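Local atomic coordinates of farnesyl pyrophosphate synthase (Pseudomonas aeruginosa, PDB entry 3ZOU), a protein that catalyses the condensation of geranyl diphosphate with isopentenyl diphosphate, giving farnesyl diphosphate, the C15 precursor of many isoprenoids. Residues H77-V82 with G153-Q158; D84-M89 with F105-A110; A184-S189 with E213-A218. One frame throughout, in Å; residues are numbered along the deposited sequence.

Contact 1: residues H77-V82 with G153-Q158. With GPP (geranyl diphosphate), chain E.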
loop_
_atom_site.group_PDB
_atom_site.type_symbol
_atom_site.label_atom_id
_atom_site.label_comp_id
_atom_site.label_asym_id
_atom_site.label_seq_id
_atom_site.Cartn_x
_atom_site.Cartn_y
_atom_site.Cartn_z
ATOM N N HIS A 77 2.576 -6.905 -7.735
ATOM C CA HIS A 77 2.406 -8.262 -8.157
ATOM C C HIS A 77 2.990 -9.284 -7.127
ATOM O O HIS A 77 2.299 -10.176 -6.665
ATOM C CB HIS A 77 3.040 -8.479 -9.537
ATOM C CG HIS A 77 2.870 -9.856 -10.065
ATOM N ND1 HIS A 77 1.665 -10.496 -10.187
ATOM C CD2 HIS A 77 3.806 -10.752 -10.445
ATOM C CE1 HIS A 77 1.869 -11.705 -10.665
ATOM N NE2 HIS A 77 3.160 -11.879 -10.809
ATOM N N ALA A 78 4.211 -9.040 -6.711
ATOM C CA ALA A 78 4.910 -9.921 -5.757
ATOM C C ALA A 78 4.170 -9.975 -4.438
ATOM O O ALA A 78 3.979 -11.027 -3.890
ATOM C CB ALA A 78 6.319 -9.425 -5.543
ATOM N N TYR A 79 3.728 -8.800 -3.939
ATOM C CA TYR A 79 3.056 -8.787 -2.606
ATOM C C TYR A 79 1.756 -9.607 -2.758
ATOM O O TYR A 79 1.412 -10.417 -1.857
ATOM C CB TYR A 79 2.801 -7.404 -2.045
ATOM C CG TYR A 79 1.327 -6.983 -1.976
ATOM C CD1 TYR A 79 0.505 -7.525 -1.030
ATOM C CD2 TYR A 79 0.778 -6.043 -2.815
ATOM C CE1 TYR A 79 -0.842 -7.179 -0.960
ATOM C CE2 TYR A 79 -0.567 -5.704 -2.772
ATOM C CZ TYR A 79 -1.368 -6.253 -1.840
ATOM O OH TYR A 79 -2.688 -5.937 -1.821
ATOM N N SER A 80 1.061 -9.474 -3.892
ATOM C CA SER A 80 -0.233 -10.170 -4.058
ATOM C C SER A 80 -0.074 -11.659 -4.074
ATOM O O SER A 80 -0.892 -12.352 -3.471
ATOM C CB SER A 80 -0.934 -9.660 -5.321
ATOM O OG SER A 80 -0.387 -10.250 -6.475
ATOM N N LEU A 81 1.041 -12.168 -4.590
ATOM C CA LEU A 81 1.269 -13.639 -4.649
ATOM C C LEU A 81 1.571 -14.180 -3.245
ATOM O O LEU A 81 1.124 -15.250 -2.904
ATOM C CB LEU A 81 2.394 -13.943 -5.654
ATOM C CG LEU A 81 2.075 -13.575 -7.124
ATOM C CD1 LEU A 81 3.296 -14.012 -7.949
ATOM C CD2 LEU A 81 0.725 -14.121 -7.574
ATOM N N VAL A 82 2.325 -13.424 -2.445
ATOM C CA VAL A 82 2.615 -13.845 -1.072
ATOM C C VAL A 82 1.310 -14.010 -0.332
ATOM O O VAL A 82 1.127 -15.033 0.332
ATOM C CB VAL A 82 3.592 -12.867 -0.387
ATOM C CG1 VAL A 82 3.734 -13.225 1.081
ATOM C CG2 VAL A 82 4.962 -12.905 -1.054
ATOM N N GLY A 153 -9.856 -2.877 -7.843
ATOM C CA GLY A 153 -8.973 -3.493 -8.854
ATOM C C GLY A 153 -8.568 -4.908 -8.397
ATOM O O GLY A 153 -9.423 -5.778 -8.101
ATOM N N MET A 154 -7.267 -5.116 -8.237
ATOM C CA MET A 154 -6.683 -6.376 -7.946
ATOM C C MET A 154 -7.260 -7.065 -6.674
ATOM O O MET A 154 -7.615 -8.220 -6.716
ATOM C CB MET A 154 -5.169 -6.231 -7.843
ATOM C CG MET A 154 -4.381 -7.487 -7.568
ATOM S SD MET A 154 -2.633 -7.211 -7.282
ATOM C CE MET A 154 -2.728 -6.592 -5.597
ATOM N N VAL A 155 -7.293 -6.327 -5.579
ATOM C CA VAL A 155 -7.792 -6.889 -4.341
ATOM C C VAL A 155 -9.257 -7.228 -4.478
ATOM O O VAL A 155 -9.689 -8.290 -4.073
ATOM C CB VAL A 155 -7.531 -5.919 -3.161
ATOM C CG1 VAL A 155 -8.383 -6.308 -1.925
ATOM C CG2 VAL A 155 -6.099 -5.902 -2.804
ATOM N N GLY A 156 -9.994 -6.357 -5.160
ATOM C CA GLY A 156 -11.400 -6.648 -5.546
ATOM C C GLY A 156 -11.509 -7.944 -6.327
ATOM O O GLY A 156 -12.345 -8.771 -6.039
ATOM N N GLY A 157 -10.638 -8.133 -7.302
ATOM C CA GLY A 157 -10.690 -9.368 -8.053
ATOM C C GLY A 157 -10.402 -10.593 -7.246
ATOM O O GLY A 157 -10.985 -11.652 -7.499
ATOM N N GLN A 158 -9.493 -10.507 -6.292
ATOM C CA GLN A 158 -9.207 -11.612 -5.390
ATOM C C GLN A 158 -10.467 -11.911 -4.592
ATOM O O GLN A 158 -10.782 -13.093 -4.448
ATOM C CB GLN A 158 -8.019 -11.317 -4.508
ATOM C CG GLN A 158 -7.637 -12.484 -3.617
ATOM C CD GLN A 158 -6.936 -13.680 -4.270
ATOM O OE1 GLN A 158 -7.015 -13.815 -5.605
ATOM N NE2 GLN A 158 -6.296 -14.519 -3.532
HETATM C C1 GPP E . -3.013 -15.441 -8.109
HETATM O O1 GPP E . -4.170 -16.110 -8.669
HETATM C C2 GPP E . -3.451 -14.218 -7.375
HETATM C C3 GPP E . -3.567 -13.006 -7.970
HETATM C C4 GPP E . -3.092 -12.875 -9.360
HETATM C C5 GPP E . -3.968 -11.802 -7.242
HETATM C C6 GPP E . -3.834 -12.039 -5.723
HETATM C C7 GPP E . -4.407 -10.875 -5.053
HETATM C C8 GPP E . -4.362 -10.582 -3.761
HETATM C C9 GPP E . -3.666 -11.362 -2.632
HETATM C C10 GPP E . -5.115 -9.303 -3.578
HETATM P PA GPP E . -4.280 -17.705 -8.561
HETATM O O1A GPP E . -4.366 -18.106 -7.064
HETATM O O2A GPP E . -5.489 -18.072 -9.400
HETATM O O3A GPP E . -2.949 -18.117 -9.361
HETATM P PB GPP E . -1.651 -18.929 -8.844
HETATM O O1B GPP E . -1.840 -19.068 -7.339
HETATM O O2B GPP E . -1.679 -20.271 -9.546
HETATM O O3B GPP E . -0.551 -17.968 -9.292
#

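Contact 2: residues D84-M89 with F105-A110. With MG (magnesium ion), chain D; MG (magnesium ion), chain C; GPP (geranyl diphosphate), chain E.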
loop_
_atom_site.group_PDB
_atom_site.type_symbol
_atom_site.label_atom_id
_atom_site.label_comp_id
_atom_site.label_asym_id
_atom_site.label_seq_id
_atom_site.Cartn_x
_atom_site.Cartn_y
_atom_site.Cartn_z
ATOM N N ASP A 84 -1.743 -14.378 -1.558
ATOM C CA ASP A 84 -2.539 -15.426 -2.230
ATOM C C ASP A 84 -2.073 -16.826 -1.742
ATOM O O ASP A 84 -2.895 -17.730 -1.643
ATOM C CB ASP A 84 -2.370 -15.330 -3.723
ATOM C CG ASP A 84 -3.167 -16.363 -4.496
ATOM O OD1 ASP A 84 -4.438 -16.275 -4.549
ATOM O OD2 ASP A 84 -2.556 -17.293 -5.035
ATOM N N ASP A 85 -0.811 -17.001 -1.447
ATOM C CA ASP A 85 -0.283 -18.304 -1.100
ATOM C C ASP A 85 -0.625 -18.687 0.351
ATOM O O ASP A 85 -0.483 -19.832 0.747
ATOM C CB ASP A 85 1.229 -18.313 -1.250
ATOM C CG ASP A 85 1.718 -18.365 -2.688
ATOM O OD1 ASP A 85 1.014 -18.874 -3.568
ATOM O OD2 ASP A 85 2.859 -17.950 -2.885
ATOM N N LEU A 86 -1.008 -17.701 1.167
ATOM C CA LEU A 86 -1.226 -17.964 2.599
ATOM C C LEU A 86 -2.272 -19.034 2.882
ATOM O O LEU A 86 -3.168 -19.224 2.119
ATOM C CB LEU A 86 -1.676 -16.685 3.312
ATOM C CG LEU A 86 -0.690 -15.531 3.354
ATOM C CD1 LEU A 86 -1.373 -14.292 3.888
ATOM C CD2 LEU A 86 0.511 -15.884 4.217
ATOM N N PRO A 87 -2.130 -19.714 4.060
ATOM C CA PRO A 87 -3.103 -20.717 4.391
ATOM C C PRO A 87 -4.550 -20.294 4.301
ATOM O O PRO A 87 -5.393 -21.117 3.941
ATOM C CB PRO A 87 -2.719 -21.047 5.821
ATOM C CG PRO A 87 -1.276 -20.898 5.858
ATOM C CD PRO A 87 -1.030 -19.666 5.021
ATOM N N ALA A 88 -4.875 -19.040 4.627
ATOM C CA ALA A 88 -6.254 -18.580 4.596
ATOM C C ALA A 88 -6.804 -18.353 3.215
ATOM O O ALA A 88 -7.995 -18.173 3.011
ATOM C CB ALA A 88 -6.391 -17.314 5.379
ATOM N N MET A 89 -5.895 -18.318 2.225
ATOM C CA MET A 89 -6.232 -18.089 0.835
ATOM C C MET A 89 -5.981 -19.379 0.100
ATOM O O MET A 89 -6.761 -20.311 0.256
ATOM C CB MET A 89 -5.382 -16.937 0.240
ATOM C CG MET A 89 -5.563 -15.671 1.039
ATOM S SD MET A 89 -6.452 -14.401 0.122
ATOM C CE MET A 89 -5.553 -13.112 0.978
ATOM N N PHE A 105 9.958 -18.785 5.788
ATOM C CA PHE A 105 10.096 -17.969 6.954
ATOM C C PHE A 105 9.017 -18.385 7.897
ATOM O O PHE A 105 9.162 -19.398 8.584
ATOM C CB PHE A 105 10.089 -16.443 6.559
ATOM C CG PHE A 105 11.257 -16.025 5.751
ATOM C CD1 PHE A 105 11.208 -16.228 4.421
ATOM C CD2 PHE A 105 12.418 -15.460 6.312
ATOM C CE1 PHE A 105 12.289 -15.943 3.628
ATOM C CE2 PHE A 105 13.496 -15.091 5.511
ATOM C CZ PHE A 105 13.428 -15.372 4.158
ATOM N N ASP A 106 7.954 -17.671 7.974
ATOM C CA ASP A 106 6.828 -17.974 8.838
ATOM C C ASP A 106 5.676 -17.109 8.356
ATOM O O ASP A 106 5.857 -16.204 7.517
ATOM C CB ASP A 106 7.098 -17.724 10.327
ATOM C CG ASP A 106 7.632 -16.341 10.626
ATOM O OD1 ASP A 106 6.829 -15.394 10.614
ATOM O OD2 ASP A 106 8.852 -16.192 10.788
ATOM N N GLU A 107 4.476 -17.415 8.832
ATOM C CA GLU A 107 3.296 -16.800 8.274
ATOM C C GLU A 107 3.230 -15.289 8.593
ATOM O O GLU A 107 2.949 -14.478 7.726
ATOM C CB GLU A 107 2.029 -17.508 8.715
ATOM C CG GLU A 107 0.822 -16.942 8.077
ATOM C CD GLU A 107 -0.435 -17.746 8.363
ATOM O OE1 GLU A 107 -0.318 -18.939 8.743
ATOM O OE2 GLU A 107 -1.545 -17.158 8.216
ATOM N N ALA A 108 3.547 -14.949 9.835
ATOM C CA ALA A 108 3.521 -13.525 10.218
ATOM C C ALA A 108 4.499 -12.722 9.358
ATOM O O ALA A 108 4.166 -11.631 8.853
ATOM C CB ALA A 108 3.849 -13.384 11.686
ATOM N N THR A 109 5.697 -13.264 9.169
ATOM C CA THR A 109 6.746 -12.604 8.373
ATOM C C THR A 109 6.293 -12.495 6.913
ATOM O O THR A 109 6.505 -11.453 6.311
ATOM C CB THR A 109 8.109 -13.310 8.517
ATOM O OG1 THR A 109 8.501 -13.201 9.892
ATOM C CG2 THR A 109 9.174 -12.651 7.678
ATOM N N ALA A 110 5.603 -13.497 6.366
ATOM C CA ALA A 110 5.126 -13.405 4.982
ATOM C C ALA A 110 4.112 -12.310 4.858
ATOM O O ALA A 110 4.151 -11.514 3.926
ATOM C CB ALA A 110 4.538 -14.709 4.526
HETATM MG MG MG D . -3.022 -19.133 -5.902
HETATM MG MG MG C . -5.731 -17.660 -5.654
HETATM C C1 GPP E . -3.013 -15.441 -8.109
HETATM O O1 GPP E . -4.170 -16.110 -8.669
HETATM C C2 GPP E . -3.451 -14.218 -7.375
HETATM C C3 GPP E . -3.567 -13.006 -7.970
HETATM C C4 GPP E . -3.092 -12.875 -9.360
HETATM C C5 GPP E . -3.968 -11.802 -7.242
HETATM C C6 GPP E . -3.834 -12.039 -5.723
HETATM C C7 GPP E . -4.407 -10.875 -5.053
HETATM C C8 GPP E . -4.362 -10.582 -3.761
HETATM C C9 GPP E . -3.666 -11.362 -2.632
HETATM C C10 GPP E . -5.115 -9.303 -3.578
HETATM P PA GPP E . -4.280 -17.705 -8.561
HETATM O O1A GPP E . -4.366 -18.106 -7.064
HETATM O O2A GPP E . -5.489 -18.072 -9.400
HETATM O O3A GPP E . -2.949 -18.117 -9.361
HETATM P PB GPP E . -1.651 -18.929 -8.844
HETATM O O1B GPP E . -1.840 -19.068 -7.339
HETATM O O2B GPP E . -1.679 -20.271 -9.546
HETATM O O3B GPP E . -0.551 -17.968 -9.292
HETATM O O HOH W 1 -1.606 -19.917 -4.603
HETATM O O HOH W 2 -3.291 -17.405 6.575
HETATM O O HOH W 3 -7.189 -18.976 -6.479
HETATM O O HOH W 4 -6.707 -16.022 -6.797
HETATM O O HOH W 5 -7.123 -17.473 -4.044
HETATM O O HOH W 6 -3.545 -21.044 -6.457
#

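Contact 3: residues A184-S189 with E213-A218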
loop_
_atom_site.group_PDB
_atom_site.type_symbol
_atom_site.label_atom_id
_atom_site.label_comp_id
_atom_site.label_asym_id
_atom_site.label_seq_id
_atom_site.Cartn_x
_atom_site.Cartn_y
_atom_site.Cartn_z
ATOM N N ALA A 184 -6.583 -5.393 -14.007
ATOM C CA ALA A 184 -6.345 -4.060 -13.542
ATOM C C ALA A 184 -4.841 -3.738 -13.512
ATOM O O ALA A 184 -4.447 -2.638 -13.884
ATOM C CB ALA A 184 -6.955 -3.846 -12.148
ATOM N N LEU A 185 -4.075 -4.647 -13.003
ATOM C CA LEU A 185 -2.645 -4.409 -12.803
ATOM C C LEU A 185 -1.934 -4.480 -14.165
ATOM O O LEU A 185 -0.934 -3.758 -14.344
ATOM C CB LEU A 185 -2.091 -5.337 -11.743
ATOM C CG LEU A 185 -0.629 -5.119 -11.403
ATOM C CD1 LEU A 185 -0.348 -3.767 -10.839
ATOM C CD2 LEU A 185 -0.181 -6.194 -10.377
ATOM N N ILE A 186 -2.389 -5.369 -15.055
ATOM C CA ILE A 186 -1.834 -5.390 -16.430
ATOM C C ILE A 186 -2.070 -4.051 -17.092
ATOM O O ILE A 186 -1.137 -3.435 -17.699
ATOM C CB ILE A 186 -2.391 -6.590 -17.202
ATOM C CG1 ILE A 186 -1.738 -7.852 -16.666
ATOM C CG2 ILE A 186 -2.200 -6.414 -18.707
ATOM C CD1 ILE A 186 -2.471 -9.088 -17.038
ATOM N N GLU A 187 -3.268 -3.537 -16.990
ATOM C CA GLU A 187 -3.663 -2.267 -17.550
ATOM C C GLU A 187 -2.818 -1.145 -16.945
ATOM O O GLU A 187 -2.322 -0.247 -17.602
ATOM C CB GLU A 187 -5.184 -1.991 -17.491
ATOM C CG GLU A 187 -5.954 -2.972 -18.340
ATOM C CD GLU A 187 -7.327 -3.379 -17.857
ATOM O OE1 GLU A 187 -7.984 -2.491 -17.293
ATOM O OE2 GLU A 187 -7.709 -4.584 -18.104
ATOM N N ALA A 188 -2.607 -1.198 -15.641
ATOM C CA ALA A 188 -1.797 -0.181 -14.967
ATOM C C ALA A 188 -0.347 -0.215 -15.375
ATOM O O ALA A 188 0.302 0.808 -15.409
ATOM C CB ALA A 188 -1.896 -0.403 -13.410
ATOM N N SER A 189 0.149 -1.408 -15.671
ATOM C CA SER A 189 1.554 -1.545 -16.081
ATOM C C SER A 189 1.750 -0.799 -17.413
ATOM O O SER A 189 2.679 -0.043 -17.573
ATOM C CB SER A 189 1.914 -3.019 -16.264
ATOM O OG SER A 189 1.810 -3.687 -14.981
ATOM N N GLU A 213 -6.369 -4.597 -22.026
ATOM C CA GLU A 213 -7.550 -5.382 -21.762
ATOM C C GLU A 213 -7.576 -6.685 -22.510
ATOM O O GLU A 213 -7.838 -7.744 -21.973
ATOM C CB GLU A 213 -8.818 -4.564 -22.103
ATOM C CG GLU A 213 -9.060 -3.357 -21.228
ATOM C CD GLU A 213 -10.126 -2.363 -21.726
ATOM O OE1 GLU A 213 -10.437 -2.314 -22.932
ATOM O OE2 GLU A 213 -10.607 -1.572 -20.888
ATOM N N ALA A 214 -7.248 -6.566 -23.788
ATOM C CA ALA A 214 -7.234 -7.740 -24.648
ATOM C C ALA A 214 -6.176 -8.752 -24.290
ATOM O O ALA A 214 -6.452 -9.968 -24.198
ATOM C CB ALA A 214 -7.166 -7.283 -26.108
ATOM N N ILE A 215 -4.926 -8.340 -24.079
ATOM C CA ILE A 215 -3.934 -9.309 -23.724
ATOM C C ILE A 215 -4.137 -9.929 -22.365
ATOM O O ILE A 215 -3.777 -11.074 -22.150
ATOM C CB ILE A 215 -2.484 -8.825 -23.851
ATOM C CG1 ILE A 215 -2.195 -7.611 -22.961
ATOM C CG2 ILE A 215 -2.180 -8.441 -25.263
ATOM C CD1 ILE A 215 -0.762 -7.487 -22.585
ATOM N N GLY A 216 -4.677 -9.111 -21.435
ATOM C CA GLY A 216 -4.957 -9.681 -20.090
ATOM C C GLY A 216 -5.911 -10.852 -20.143
ATOM O O GLY A 216 -5.676 -11.883 -19.560
ATOM N N LEU A 217 -6.946 -10.738 -20.956
ATOM C CA LEU A 217 -7.861 -11.818 -21.130
ATOM C C LEU A 217 -7.258 -12.941 -21.955
ATOM O O LEU A 217 -7.427 -14.130 -21.677
ATOM C CB LEU A 217 -9.183 -11.354 -21.752
ATOM C CG LEU A 217 -10.183 -10.628 -20.891
ATOM C CD1 LEU A 217 -11.478 -10.615 -21.763
ATOM C CD2 LEU A 217 -10.456 -11.368 -19.589
ATOM N N ALA A 218 -6.532 -12.561 -23.015
ATOM C CA ALA A 218 -5.875 -13.608 -23.838
ATOM C C ALA A 218 -5.009 -14.563 -23.041
ATOM O O ALA A 218 -5.027 -15.795 -23.260
ATOM C CB ALA A 218 -5.091 -12.945 -24.953
HETATM O O HOH W 7 -10.626 -2.508 -18.283
#

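Contact 1: residues H77-V82 with G153-Q158
Met-154 reaches across from helix 154-163 to Tyr-79 and Ser-80 of helix 67-85, beside the tail of geranyl diphosphate in the all-helical bundle of the isoprenoid synthase fold. The axes of the two segments run nearly parallel, 23° apart, and at 11.9 Å they are too widely spaced for backbones to meet, so long side chains and the prenyl tail fill the gap. Methionine, flexible and apolar, suits this task. With CG anti to the backbone N (chi1 -179°) its chain runs extended as far as SD, then bends at chi3 (77°), so that CE lies 3.7 Å from Tyr-79 CE2 while SD passes alongside Ser-80 CB. The tyrosine and methionine side chains run antiparallel alongside each other. Val-155 crosses the tyrosine at about a right angle, and its CG2 touches both Tyr-79 OH (3.5 Å) and C10 of the ligand (3.6 Å). From the same helix Gln-158 lays CB and CG along the tail. A bulky aromatic five residues before the first metal-binding aspartate is consistent with a floor that limits chain length, as in related synthases. Small Ser-80 leaves room for the methionine, and its OG turns back to donate to His-77 O at 2.7 Å.

Contact 2: residues D84-M89 with F105-A110
The first aspartate-rich motif of the trans-prenyltransferases begins at the end of helix 67-85, and just past its leading aspartates Leu-86 and Pro-87 touch Glu-107 in the first turn of helix 107-126. Leu-86 points into the gap between the two segments. Its CD2 meets Glu-107 CG at 4.0 Å and Ala-110 CB at 4.2 Å, so an apolar branch lies against the methylene part of the glutamate and a methyl one turn further on. Glu-107 suits this border position: with CG anti to the backbone N (chi1 -176°) and the rest extended, it gives its CH2 groups to the leucine and carries its carboxylate on to Pro-87, whose CG lies 3.6 Å from Glu-107 OE1. A water bound to Ala-88 N also lies beside this carboxylate, but its distance there is too short for a trustworthy bond. Proline fits the second position of the type I turn from Leu-86 to Met-89, closed by Met-89 N on Leu-86 O. On the other segment Asp-106 is the N-cap of helix 107-126: its OD1 takes both Thr-109 N and Thr-109 OG1 from one face of the carboxylate, while OD2 forms a salt bridge with Arg-31. Ahead of the turn, Asp-84 splits its carboxylate between two magnesium ions, OD1 binding one at 2.2 Å and OD2 the other at 2.1 Å. Both ions share GPP O1A, and Asp-90 is also part of the magnesium site. Asp-85, salt-bridged to Arg-95, accepts through OD1 from a water on the ion bound by Asp-84 OD2. An aspartate-rich motif that holds a prenyl diphosphate through magnesium is characteristic of the class I isoprenoid synthase active site.

Contact 3: residues A184-S189 with E213-A218
Ile-186 lays its CD1 over the bare backbone of Gly-216, 4.0 Å from Gly-216 CA. The glycine has no side chain, so the isoleucine methyl rests directly on the main chain; the segment axes pass 9.1 Å apart, an ordinary packing distance. The other branch of Ile-186, CG2, meets Ile-215 CD1 at 4.3 Å. These branched, apolar residues suit the interior, where Leu-51 of helix 47-58 touches both isoleucines. The contact joins two long helices of the all-alpha isoprenoid synthase bundle, 171-196 and 202-227, which are successive in the chain; the axes of the two segments run broadly antiparallel at 138°. Towards the more accessible side the chemistry changes to carboxylates. Glu-187 leaves its helix with CG beside the backbone N (chi1 -65°), then bends at chi2, which brings OE2 against the start of the neighbouring side chain, 3.6 Å from Glu-213 CG. The two glutamates cross at a slant, their carboxylate planes almost perpendicular at 86°. Like charges stand fairly near each other, Glu-187 OE1 being 4.5 Å from Glu-213 OE2, and a water between them donates to both oxygens at 2.8 Å. That shared donor would ease the repulsion; the proximity might also raise the proton affinity of one carboxylate. Behind Ile-186, Ser-189 OG donates to Leu-185 O, which takes Ser-189 N on the opposite face of its carbonyl plane.

Contacts 1 and 3 are buried in the helical bundle, whereas contact 2 is only partly buried, farther from the chain's centre and just past the metal-binding end of helix 67-85. That helix serves both contacts 1 and 2: its middle lines the prenyl tail and its end carries the metal-binding Asp-84, to which Gln-158 of contact 1 hydrogen-bonds. Both also touch the second subunit, which contact 3 does not. Contact 3 adjoins contact 1 through Leu-185, packed on Met-154 and His-77, but stays clear of contact 2. Chemistry follows place: apolar around the tail; mixed apolar and carboxylate in contact 2, with metal chemistry at its Asp-84 end; isoleucine-on-glycine packing fringed by water-bridged carboxylates in contact 3.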